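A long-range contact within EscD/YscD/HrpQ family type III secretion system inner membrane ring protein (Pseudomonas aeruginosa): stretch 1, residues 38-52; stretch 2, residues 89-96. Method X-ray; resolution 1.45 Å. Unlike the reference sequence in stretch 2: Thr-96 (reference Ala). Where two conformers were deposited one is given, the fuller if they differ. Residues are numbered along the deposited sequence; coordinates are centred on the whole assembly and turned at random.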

# COMPACT_ATOMS: atom_id res chain seq x y z
N VAL A 38 -12.20 1.96 0.83
CA VAL A 38 -12.37 3.24 0.15
C VAL A 38 -11.33 4.24 0.64
O VAL A 38 -11.23 4.53 1.84
CB VAL A 38 -13.80 3.78 0.33
CG1 VAL A 38 -13.93 5.14 -0.31
CG2 VAL A 38 -14.79 2.81 -0.27
N LEU A 39 -10.54 4.77 -0.30
CA LEU A 39 -9.45 5.68 -0.02
C LEU A 39 -9.82 7.04 -0.55
O LEU A 39 -10.23 7.16 -1.71
CB LEU A 39 -8.18 5.23 -0.76
CG LEU A 39 -7.62 3.88 -0.39
CD1 LEU A 39 -6.43 3.55 -1.31
CD2 LEU A 39 -7.19 3.86 1.06
N LEU A 40 -9.67 8.06 0.29
CA LEU A 40 -10.04 9.44 -0.02
C LEU A 40 -8.76 10.27 0.02
O LEU A 40 -8.23 10.56 1.09
CB LEU A 40 -11.07 9.95 0.98
CG LEU A 40 -12.37 9.14 1.02
CD1 LEU A 40 -13.34 9.78 2.00
CD2 LEU A 40 -12.97 9.00 -0.36
N ASP A 41 -8.24 10.60 -1.16
CA ASP A 41 -7.02 11.39 -1.27
C ASP A 41 -6.91 11.85 -2.72
O ASP A 41 -7.45 11.23 -3.63
CB ASP A 41 -5.80 10.57 -0.85
CG ASP A 41 -4.55 11.40 -0.54
OD1 ASP A 41 -4.63 12.66 -0.53
OD2 ASP A 41 -3.48 10.80 -0.29
N GLU A 42 -6.19 12.95 -2.92
CA GLU A 42 -5.97 13.43 -4.27
C GLU A 42 -5.13 12.42 -5.04
O GLU A 42 -4.11 11.94 -4.53
CB GLU A 42 -5.22 14.76 -4.22
CG GLU A 42 -5.06 15.44 -5.57
CD GLU A 42 -6.39 15.88 -6.16
OE1 GLU A 42 -7.32 16.20 -5.38
OE2 GLU A 42 -6.51 15.92 -7.40
N GLY A 43 -5.55 12.08 -6.25
CA GLY A 43 -4.79 11.19 -7.10
C GLY A 43 -5.08 9.71 -6.92
O GLY A 43 -4.39 8.89 -7.52
N ILE A 44 -6.05 9.35 -6.09
CA ILE A 44 -6.42 7.95 -5.92
C ILE A 44 -7.39 7.54 -7.02
O ILE A 44 -8.49 8.10 -7.14
CB ILE A 44 -7.06 7.72 -4.55
CG1 ILE A 44 -6.08 8.01 -3.41
CG2 ILE A 44 -7.61 6.29 -4.46
CD1 ILE A 44 -4.90 7.02 -3.31
N ALA A 45 -7.03 6.50 -7.77
CA ALA A 45 -7.86 6.00 -8.85
C ALA A 45 -9.08 5.25 -8.32
O ALA A 45 -9.11 4.80 -7.17
CB ALA A 45 -7.04 5.09 -9.77
N ALA A 46 -10.08 5.08 -9.20
CA ALA A 46 -11.29 4.34 -8.84
C ALA A 46 -10.94 2.98 -8.24
O ALA A 46 -11.46 2.60 -7.18
CB ALA A 46 -12.17 4.17 -10.07
N VAL A 47 -10.05 2.24 -8.91
CA VAL A 47 -9.35 1.09 -8.34
C VAL A 47 -7.87 1.41 -8.41
O VAL A 47 -7.27 1.44 -9.50
CB VAL A 47 -9.68 -0.23 -9.04
CG1 VAL A 47 -8.92 -1.38 -8.40
CG2 VAL A 47 -11.18 -0.50 -8.97
N HIS A 48 -7.28 1.67 -7.25
CA HIS A 48 -5.91 2.14 -7.16
C HIS A 48 -4.91 1.01 -6.97
O HIS A 48 -3.79 1.08 -7.49
CB HIS A 48 -5.82 3.11 -5.97
CG HIS A 48 -4.59 3.95 -5.99
ND1 HIS A 48 -4.47 5.07 -6.79
CD2 HIS A 48 -3.43 3.84 -5.30
CE1 HIS A 48 -3.27 5.59 -6.61
NE2 HIS A 48 -2.63 4.88 -5.71
N LEU A 49 -5.28 -0.01 -6.20
CA LEU A 49 -4.39 -1.10 -5.83
C LEU A 49 -5.25 -2.33 -5.56
O LEU A 49 -6.33 -2.21 -4.98
CB LEU A 49 -3.62 -0.70 -4.57
CG LEU A 49 -2.60 -1.70 -4.01
CD1 LEU A 49 -1.50 -1.93 -5.02
CD2 LEU A 49 -2.02 -1.16 -2.70
N VAL A 50 -4.81 -3.50 -6.02
CA VAL A 50 -5.50 -4.75 -5.79
C VAL A 50 -4.50 -5.73 -5.20
O VAL A 50 -3.42 -5.94 -5.77
CB VAL A 50 -6.11 -5.34 -7.07
CG1 VAL A 50 -6.93 -6.56 -6.75
CG2 VAL A 50 -6.97 -4.33 -7.75
N LEU A 51 -4.87 -6.32 -4.08
CA LEU A 51 -4.10 -7.32 -3.37
C LEU A 51 -4.88 -8.64 -3.30
O LEU A 51 -6.11 -8.67 -3.36
CB LEU A 51 -3.86 -6.88 -1.93
CG LEU A 51 -3.28 -5.48 -1.76
CD1 LEU A 51 -3.29 -5.11 -0.28
CD2 LEU A 51 -1.88 -5.41 -2.34
N GLU A 52 -4.14 -9.73 -3.12
CA GLU A 52 -4.71 -11.03 -2.81
C GLU A 52 -4.19 -11.43 -1.44
O GLU A 52 -2.96 -11.48 -1.24
CB GLU A 52 -4.33 -12.07 -3.85
CG GLU A 52 -4.94 -13.45 -3.58
N THR A 89 4.08 1.88 -0.76
CA THR A 89 3.54 3.07 -1.39
C THR A 89 3.01 2.73 -2.77
O THR A 89 3.45 1.78 -3.40
CB THR A 89 4.53 4.23 -1.51
OG1 THR A 89 5.64 3.82 -2.32
CG2 THR A 89 5.03 4.64 -0.16
N CYS A 90 2.02 3.52 -3.21
CA CYS A 90 1.51 3.43 -4.58
C CYS A 90 1.01 4.84 -4.89
O CYS A 90 -0.10 5.21 -4.51
CB CYS A 90 0.41 2.38 -4.68
SG CYS A 90 0.01 1.95 -6.37
N GLY A 91 1.92 5.67 -5.40
CA GLY A 91 1.60 7.08 -5.56
C GLY A 91 1.26 7.72 -4.23
O GLY A 91 2.02 7.60 -3.26
N PRO A 92 0.11 8.39 -4.14
CA PRO A 92 -0.24 9.05 -2.88
C PRO A 92 -0.45 8.09 -1.72
O PRO A 92 -0.35 8.51 -0.56
CB PRO A 92 -1.54 9.80 -3.20
CG PRO A 92 -2.05 9.19 -4.44
CD PRO A 92 -0.91 8.59 -5.19
N LEU A 93 -0.75 6.82 -1.98
CA LEU A 93 -1.10 5.91 -0.91
C LEU A 93 0.14 5.40 -0.19
O LEU A 93 1.11 4.94 -0.83
CB LEU A 93 -1.85 4.72 -1.48
CG LEU A 93 -2.21 3.60 -0.51
CD1 LEU A 93 -3.20 4.09 0.50
CD2 LEU A 93 -2.74 2.42 -1.29
N ARG A 94 0.14 5.50 1.14
CA ARG A 94 1.17 4.91 1.98
C ARG A 94 0.50 3.99 2.99
O ARG A 94 -0.48 4.38 3.64
CB ARG A 94 1.99 5.98 2.71
CG ARG A 94 2.61 7.01 1.78
CD ARG A 94 4.09 7.32 2.11
NE ARG A 94 4.27 8.10 3.33
CZ ARG A 94 5.45 8.59 3.73
NH1 ARG A 94 5.50 9.29 4.86
NH2 ARG A 94 6.58 8.39 3.02
N TRP A 95 1.00 2.77 3.11
CA TRP A 95 0.35 1.78 3.96
C TRP A 95 1.35 0.75 4.43
O TRP A 95 2.46 0.63 3.89
CB TRP A 95 -0.80 1.10 3.21
CG TRP A 95 -0.41 0.29 1.99
CD1 TRP A 95 -0.10 0.78 0.76
CD2 TRP A 95 -0.34 -1.13 1.90
NE1 TRP A 95 0.16 -0.26 -0.10
CE2 TRP A 95 0.01 -1.44 0.57
CE3 TRP A 95 -0.55 -2.17 2.80
CZ2 TRP A 95 0.17 -2.76 0.14
CZ3 TRP A 95 -0.41 -3.48 2.37
CH2 TRP A 95 -0.02 -3.77 1.05
N THR A 96 0.96 -0.02 5.44
CA THR A 96 1.69 -1.21 5.82
C THR A 96 0.70 -2.24 6.33
O THR A 96 -0.48 -1.94 6.57
CB THR A 96 2.75 -0.92 6.87
OG1 THR A 96 3.68 -2.02 6.89
CG2 THR A 96 2.10 -0.72 8.22
O HOH W 1 -3.69 8.04 0.26
O HOH W 2 -0.97 11.13 -0.18

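Stretch 2 is a tight hairpin whose turn and second strand lie against the loop and strand of stretch 1, and the contact combines one precise polar bond with a run of apolar packing. Thr-89 opens the stretch with its CB pointing away, so contact begins at Cys-90. There the backbone matters most: the ring of His-48 presents its edge, and NE2 donates to Cys-90 O at 2.8 Å, with a nearly straight N-H...O angle of 170°. The ring's other nitrogen, ND1, accepts from Ala-45 N at 3.1 Å, so the imidazole is held at both nitrogens, tied to its own loop and to the hairpin. Histidine suits this site because one small, flat group supplies a donor and an acceptor. Cys-90 O also accepts from Leu-93 N at 3.1 Å, closing the type II' turn that Cys-90 N to Leu-93 O (2.9 Å) reinforces. The thiol, buried, sits obliquely by the imidazole, SG lying 4.6 Å from the His-48 ring centroid, and Leu-49 CD1 approaches SG at 4.4 Å.

Gly-91 takes a positive phi, which favours glycine; a CB here would also lie 2.3 Å from Pro-92 CD. Pro-92, with a phi of -64° that its ring readily supplies, has more of its area covered by the partner than any other residue. Its CG meets Glu-42 O at 3.4 Å and Ile-44 CD1 at 3.8 Å, fitting against the type II turn of Asp-41 to Ile-44. Gly-43 suits that turn because its backbone angles would jam a CB against the preceding carbonyl; an ideal CB would also lie 3.5 Å from Pro-92 CG. Water 2 adds a polar link at this end, donating to Asp-41 OD2 at 2.5 Å and to Pro-92 O at 2.7 Å.

From Leu-93 on, the contact is mainly apolar packing. Both methyls of Leu-93 pack on Leu-39 CD1, CD1 at 3.7 Å and CD2 at 3.9 Å, and its CD2 also lies 3.9 Å from Leu-49 CD2, while its CB lies 4.2 Å from Ile-44 CD1. A branched apolar side chain fills the space between the two leucines. Arg-94 is exposed and takes no part. Trp-95 returns toward stretch 1, and its broad ring spans two leucines: NE1 is 3.5 Å from Leu-49 CD2, and CH2 is 3.8 Å from Leu-51 CD1. Thr-96, which differs from the reference sequence, is out of reach. The rule is an anchored carbonyl, then buried apolar packing.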